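Local atomic coordinates of gamma-glutamyltranspeptidase (Streptomyces lincolnensis, PDB entry 6J3A), a protein that probably cleaves gamma-glutamyl-type amide bonds or transfers the acyl group, as an LmbA-like homologue of the gamma-glutamyltranspeptidases in the Ntn-hydrolase clan. Residues L158-W163 against V169-G174; T218-E223 against P450-P455. All blocks are in the same frame, centred on the assembly; numbering follows the deposited sequence.

Interaction 1: residues L158-W163 against V169-G174; sequences LFETEW and VYLPGG
F159 and L171 lead an apolar contact between the end of helix 156-161 and the residues that close helix 164-170, with Y170 and E160 beside them. F159 presents its ring by the edge: CE2 lies 4.0 Å from Y170 CB, the stem of the tyrosine rather than its ring. L171 CD1 also sits near the plane of the F159 ring, 4.0 Å from F159 CB. The same methyl reaches the aliphatic part of E160, 3.9 Å from E160 CG, and the two side chains cross at about a right angle. E160 CG stands beside its backbone N (chi1 -73°), and the chain runs extended from there, carrying the carboxylate past the leucine.

The polar groups use a shared neighbour instead of each other. E160 OE2 forms a salt bridge with R156, which also donates to G174 O. Within 169-174, G174 N bonds to L171 O at 2.7 Å, folding the chain back after the helix.

Behind the contact, Y170 and L171 rest on V152 of helix 146-154. The chemistry implies an apolar join of aromatic edge and methyl, with F159, Y170 and L171 buried and E160 exposed, and a charged margin that R156 ties to both segments.

Interaction 2: residues T218-E223 against P450-P455; sequences TGFIAE and PELGFP
The first turn of helix 220-229 packs against the loop of a short, weakly bonded beta-hairpin, whose strands are 448-449 and 454-455. L452, in that loop, supplies the contact with its two methyls, both of which touch I221, while CD2 also meets F220. CD1 lies 3.9 Å from I221 CG2 and 3.8 Å from the carbonyl I221 O. CD2 touches both residues from one side, 3.8 Å from F220 CE2 and 4.0 Å from I221 CG1. It approaches the F220 ring obliquely, whereas the leucine and isoleucine side chains run across each other nearly at right angles. The phenylalanine holds CG between its backbone N and carbonyl carbon (chi1 83°), which brings its ring over I221 CG1, 3.7 Å above the ring plane and offset toward the edge of the ring. On the loop side, L452 CB lies over one face of F454, 3.7 Å above the plane and likewise offset toward the ring edge, and links this contact to the strand that follows. With an alanine in place of L452, F220 and I221 would probably lose the two methyls they rest on, opening a gap between helix and loop.

R194 of helix 186-200 makes a cation-pi contact with F220, and E451 forms a salt bridge with R227 farther along helix 220-229. G453 has backbone angles (phi 102°) at which a CB would strike the preceding carbonyl O, so glycine lets the chain turn into 454-455. The arrangement is that of a hairpin loop packed through one leucine on the first turn of a helix.

Both contacts lie on the same side of the chain's centre, the centre of interaction 1 about 27 Å from it and that of interaction 2 about 23 Å. Their own centres are 19 Å apart, and their nearest atoms come to about 4 Å without touching. Along the chain they follow in series: interaction 1 joins neighbouring helices, while interaction 2 brings together segments 227 residues apart. Two intermediaries lie between them. V169 and Y170 touch V448 in the first strand of the hairpin that holds 450-455, and N185 meets V169 while bonding to G453 O. Each contact joins parts of one chain by apolar side chains.

Interaction 1: residues L158-W163 against V169-G174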
loop_
_atom_site.group_PDB
_atom_site.type_symbol
_atom_site.label_atom_id
_atom_site.label_comp_id
_atom_site.label_asym_id
_atom_site.label_seq_id
_atom_site.Cartn_x
_atom_site.Cartn_y
_atom_site.Cartn_z
ATOM N N LEU A 158 -2.724 35.651 9.443
ATOM C CA LEU A 158 -2.754 35.414 10.886
ATOM C C LEU A 158 -1.367 35.123 11.476
ATOM O O LEU A 158 -1.031 35.611 12.548
ATOM C CB LEU A 158 -3.705 34.258 11.200
ATOM C CG LEU A 158 -4.038 33.956 12.670
ATOM C CD1 LEU A 158 -4.694 35.147 13.360
ATOM C CD2 LEU A 158 -4.962 32.750 12.775
ATOM N N PHE A 159 -0.570 34.336 10.762
ATOM C CA PHE A 159 0.772 33.935 11.214
ATOM C C PHE A 159 1.759 35.095 11.180
ATOM O O PHE A 159 2.498 35.333 12.146
ATOM C CB PHE A 159 1.314 32.807 10.318
ATOM C CG PHE A 159 0.905 31.413 10.733
ATOM C CD1 PHE A 159 -0.210 31.167 11.538
ATOM C CD2 PHE A 159 1.638 30.330 10.279
ATOM C CE1 PHE A 159 -0.558 29.875 11.898
ATOM C CE2 PHE A 159 1.286 29.035 10.631
ATOM C CZ PHE A 159 0.186 28.809 11.444
ATOM N N GLU A 160 1.780 35.791 10.048
ATOM C CA GLU A 160 2.718 36.895 9.824
ATOM C C GLU A 160 2.480 38.070 10.768
ATOM O O GLU A 160 3.416 38.563 11.399
ATOM C CB GLU A 160 2.649 37.365 8.366
ATOM C CG GLU A 160 3.292 36.367 7.421
ATOM C CD GLU A 160 3.156 36.716 5.954
ATOM O OE1 GLU A 160 2.209 37.437 5.560
ATOM O OE2 GLU A 160 4.008 36.230 5.190
ATOM N N THR A 161 1.219 38.480 10.869
ATOM C CA THR A 161 0.823 39.689 11.591
ATOM C C THR A 161 0.555 39.458 13.070
ATOM O O THR A 161 0.634 40.391 13.858
ATOM C CB THR A 161 -0.459 40.313 10.997
ATOM O OG1 THR A 161 -1.595 39.492 11.305
ATOM C CG2 THR A 161 -0.337 40.515 9.473
ATOM N N GLU A 162 0.239 38.223 13.445
ATOM C CA GLU A 162 -0.346 37.947 14.757
ATOM C C GLU A 162 0.364 36.793 15.482
ATOM O O GLU A 162 0.967 37.030 16.528
ATOM C CB GLU A 162 -1.852 37.712 14.580
ATOM C CG GLU A 162 -2.760 38.250 15.668
ATOM C CD GLU A 162 -2.628 39.733 15.975
ATOM O OE1 GLU A 162 -3.221 40.573 15.266
ATOM O OE2 GLU A 162 -1.968 40.043 16.980
ATOM N N TRP A 163 0.323 35.574 14.921
ATOM C CA TRP A 163 0.988 34.386 15.525
ATOM C C TRP A 163 2.371 34.194 14.941
ATOM O O TRP A 163 2.619 33.279 14.158
ATOM C CB TRP A 163 0.181 33.091 15.340
ATOM C CG TRP A 163 -1.226 33.113 15.889
ATOM C CD1 TRP A 163 -1.790 34.058 16.706
ATOM C CD2 TRP A 163 -2.230 32.124 15.673
ATOM N NE1 TRP A 163 -3.088 33.722 16.989
ATOM C CE2 TRP A 163 -3.385 32.542 16.365
ATOM C CE3 TRP A 163 -2.271 30.930 14.951
ATOM C CZ2 TRP A 163 -4.569 31.803 16.361
ATOM C CZ3 TRP A 163 -3.445 30.199 14.938
ATOM C CH2 TRP A 163 -4.583 30.641 15.640
ATOM N N VAL A 169 8.184 28.841 12.383
ATOM C CA VAL A 169 8.270 27.403 12.149
ATOM C C VAL A 169 7.753 27.022 10.758
ATOM O O VAL A 169 8.392 26.226 10.062
ATOM C CB VAL A 169 7.512 26.638 13.250
ATOM C CG1 VAL A 169 7.480 25.140 12.964
ATOM C CG2 VAL A 169 8.158 26.904 14.606
ATOM N N TYR A 170 6.619 27.598 10.355
ATOM C CA TYR A 170 5.927 27.184 9.126
ATOM C C TYR A 170 6.095 28.105 7.914
ATOM O O TYR A 170 5.775 27.709 6.794
ATOM C CB TYR A 170 4.439 26.949 9.420
ATOM C CG TYR A 170 4.214 25.713 10.274
ATOM C CD1 TYR A 170 4.344 24.427 9.732
ATOM C CD2 TYR A 170 3.904 25.817 11.632
ATOM C CE1 TYR A 170 4.152 23.286 10.514
ATOM C CE2 TYR A 170 3.714 24.679 12.418
ATOM C CZ TYR A 170 3.837 23.419 11.858
ATOM O OH TYR A 170 3.644 22.300 12.640
ATOM N N LEU A 171 6.603 29.315 8.137
ATOM C CA LEU A 171 6.881 30.264 7.068
ATOM C C LEU A 171 8.312 30.794 7.192
ATOM O O LEU A 171 8.528 32.006 7.134
ATOM C CB LEU A 171 5.885 31.427 7.126
ATOM C CG LEU A 171 4.396 31.171 6.912
ATOM C CD1 LEU A 171 3.634 32.480 7.070
ATOM C CD2 LEU A 171 4.109 30.582 5.544
ATOM N N PRO A 172 9.304 29.896 7.370
ATOM C CA PRO A 172 10.687 30.395 7.409
ATOM C C PRO A 172 11.012 31.156 6.127
ATOM O O PRO A 172 10.830 30.612 5.029
ATOM C CB PRO A 172 11.530 29.119 7.495
ATOM C CG PRO A 172 10.653 28.050 6.927
ATOM C CD PRO A 172 9.255 28.424 7.319
ATOM N N GLY A 173 11.436 32.413 6.280
ATOM C CA GLY A 173 11.628 33.334 5.155
ATOM C C GLY A 173 10.360 33.632 4.364
ATOM O O GLY A 173 10.423 34.003 3.199
ATOM N N GLY A 174 9.200 33.470 4.987
ATOM C CA GLY A 174 7.924 33.572 4.270
ATOM C C GLY A 174 7.573 32.409 3.345
ATOM O O GLY A 174 6.565 32.466 2.637
#

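Interaction 2: residues T218-E223 against P450-P455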
loop_
_atom_site.group_PDB
_atom_site.type_symbol
_atom_site.label_atom_id
_atom_site.label_comp_id
_atom_site.label_asym_id
_atom_site.label_seq_id
_atom_site.Cartn_x
_atom_site.Cartn_y
_atom_site.Cartn_z
ATOM N N THR A 218 5.231 18.767 34.775
ATOM C CA THR A 218 5.820 19.769 35.669
ATOM C C THR A 218 7.128 20.384 35.171
ATOM O O THR A 218 7.585 21.371 35.747
ATOM C CB THR A 218 6.095 19.155 37.056
ATOM O OG1 THR A 218 7.021 18.067 36.930
ATOM C CG2 THR A 218 4.795 18.660 37.692
ATOM N N GLY A 219 7.714 19.821 34.111
ATOM C CA GLY A 219 9.046 20.206 33.633
ATOM C C GLY A 219 9.035 21.307 32.588
ATOM O O GLY A 219 8.095 22.102 32.505
ATOM N N PHE A 220 10.088 21.339 31.779
ATOM C CA PHE A 220 10.293 22.428 30.820
ATOM C C PHE A 220 9.144 22.581 29.806
ATOM O O PHE A 220 8.853 23.691 29.353
ATOM C CB PHE A 220 11.661 22.290 30.124
ATOM C CG PHE A 220 11.683 21.338 28.950
ATOM C CD1 PHE A 220 11.917 19.976 29.133
ATOM C CD2 PHE A 220 11.515 21.816 27.648
ATOM C CE1 PHE A 220 11.949 19.110 28.044
ATOM C CE2 PHE A 220 11.551 20.956 26.556
ATOM C CZ PHE A 220 11.767 19.603 26.754
ATOM N N ILE A 221 8.493 21.470 29.476
ATOM C CA ILE A 221 7.380 21.485 28.529
ATOM C C ILE A 221 6.190 22.219 29.126
ATOM O O ILE A 221 5.663 23.145 28.523
ATOM C CB ILE A 221 6.978 20.052 28.104
ATOM C CG1 ILE A 221 8.082 19.440 27.245
ATOM C CG2 ILE A 221 5.664 20.047 27.322
ATOM C CD1 ILE A 221 7.869 17.975 26.917
ATOM N N ALA A 222 5.769 21.783 30.306
ATOM C CA ALA A 222 4.671 22.418 31.040
ATOM C C ALA A 222 4.871 23.920 31.212
ATOM O O ALA A 222 3.964 24.706 30.939
ATOM C CB ALA A 222 4.519 21.772 32.406
ATOM N N GLU A 223 6.056 24.301 31.678
ATOM C CA GLU A 223 6.418 25.712 31.833
ATOM C C GLU A 223 6.106 26.516 30.575
ATOM O O GLU A 223 5.440 27.548 30.642
ATOM C CB GLU A 223 7.899 25.842 32.198
ATOM C CG GLU A 223 8.168 25.517 33.663
ATOM C CD GLU A 223 9.635 25.285 33.995
ATOM O OE1 GLU A 223 10.519 25.453 33.118
ATOM O OE2 GLU A 223 9.904 24.924 35.161
ATOM N N PRO A 450 6.883 28.649 21.312
ATOM C CA PRO A 450 8.153 28.834 20.594
ATOM C C PRO A 450 9.271 27.876 21.025
ATOM O O PRO A 450 9.974 27.351 20.155
ATOM C CB PRO A 450 8.522 30.307 20.853
ATOM C CG PRO A 450 7.714 30.737 22.021
ATOM C CD PRO A 450 6.520 29.829 22.122
ATOM N N GLU A 451 9.393 27.601 22.323
ATOM C CA GLU A 451 10.481 26.726 22.808
ATOM C C GLU A 451 10.199 25.225 22.633
ATOM O O GLU A 451 11.087 24.394 22.885
ATOM C CB GLU A 451 10.923 27.050 24.253
ATOM C CG GLU A 451 9.843 27.188 25.315
ATOM C CD GLU A 451 9.309 28.613 25.450
ATOM O OE1 GLU A 451 8.387 28.969 24.683
ATOM O OE2 GLU A 451 9.797 29.368 26.324
ATOM N N LEU A 452 8.989 24.887 22.173
ATOM C CA LEU A 452 8.605 23.490 21.916
ATOM C C LEU A 452 8.448 23.097 20.443
ATOM O O LEU A 452 8.785 21.972 20.060
ATOM C CB LEU A 452 7.321 23.163 22.665
ATOM C CG LEU A 452 7.377 23.360 24.175
ATOM C CD1 LEU A 452 6.040 22.918 24.746
ATOM C CD2 LEU A 452 8.539 22.636 24.865
ATOM N N GLY A 453 7.913 24.005 19.636
ATOM C CA GLY A 453 7.762 23.765 18.212
ATOM C C GLY A 453 6.357 23.396 17.793
ATOM O O GLY A 453 6.121 23.186 16.611
ATOM N N PHE A 454 5.427 23.318 18.741
ATOM C CA PHE A 454 4.034 22.961 18.431
ATOM C C PHE A 454 3.075 23.772 19.303
ATOM O O PHE A 454 3.478 24.254 20.359
ATOM C CB PHE A 454 3.783 21.455 18.623
ATOM C CG PHE A 454 4.177 20.948 19.978
ATOM C CD1 PHE A 454 3.294 21.015 21.050
ATOM C CD2 PHE A 454 5.444 20.416 20.192
ATOM C CE1 PHE A 454 3.669 20.549 22.303
ATOM C CE2 PHE A 454 5.819 19.950 21.445
ATOM C CZ PHE A 454 4.931 20.016 22.501
ATOM N N PRO A 455 1.799 23.908 18.872
ATOM C CA PRO A 455 0.798 24.652 19.620
ATOM C C PRO A 455 -0.070 23.816 20.565
ATOM O O PRO A 455 -0.060 22.592 20.531
ATOM C CB PRO A 455 -0.086 25.220 18.509
ATOM C CG PRO A 455 -0.036 24.192 17.430
ATOM C CD PRO A 455 1.244 23.421 17.590
#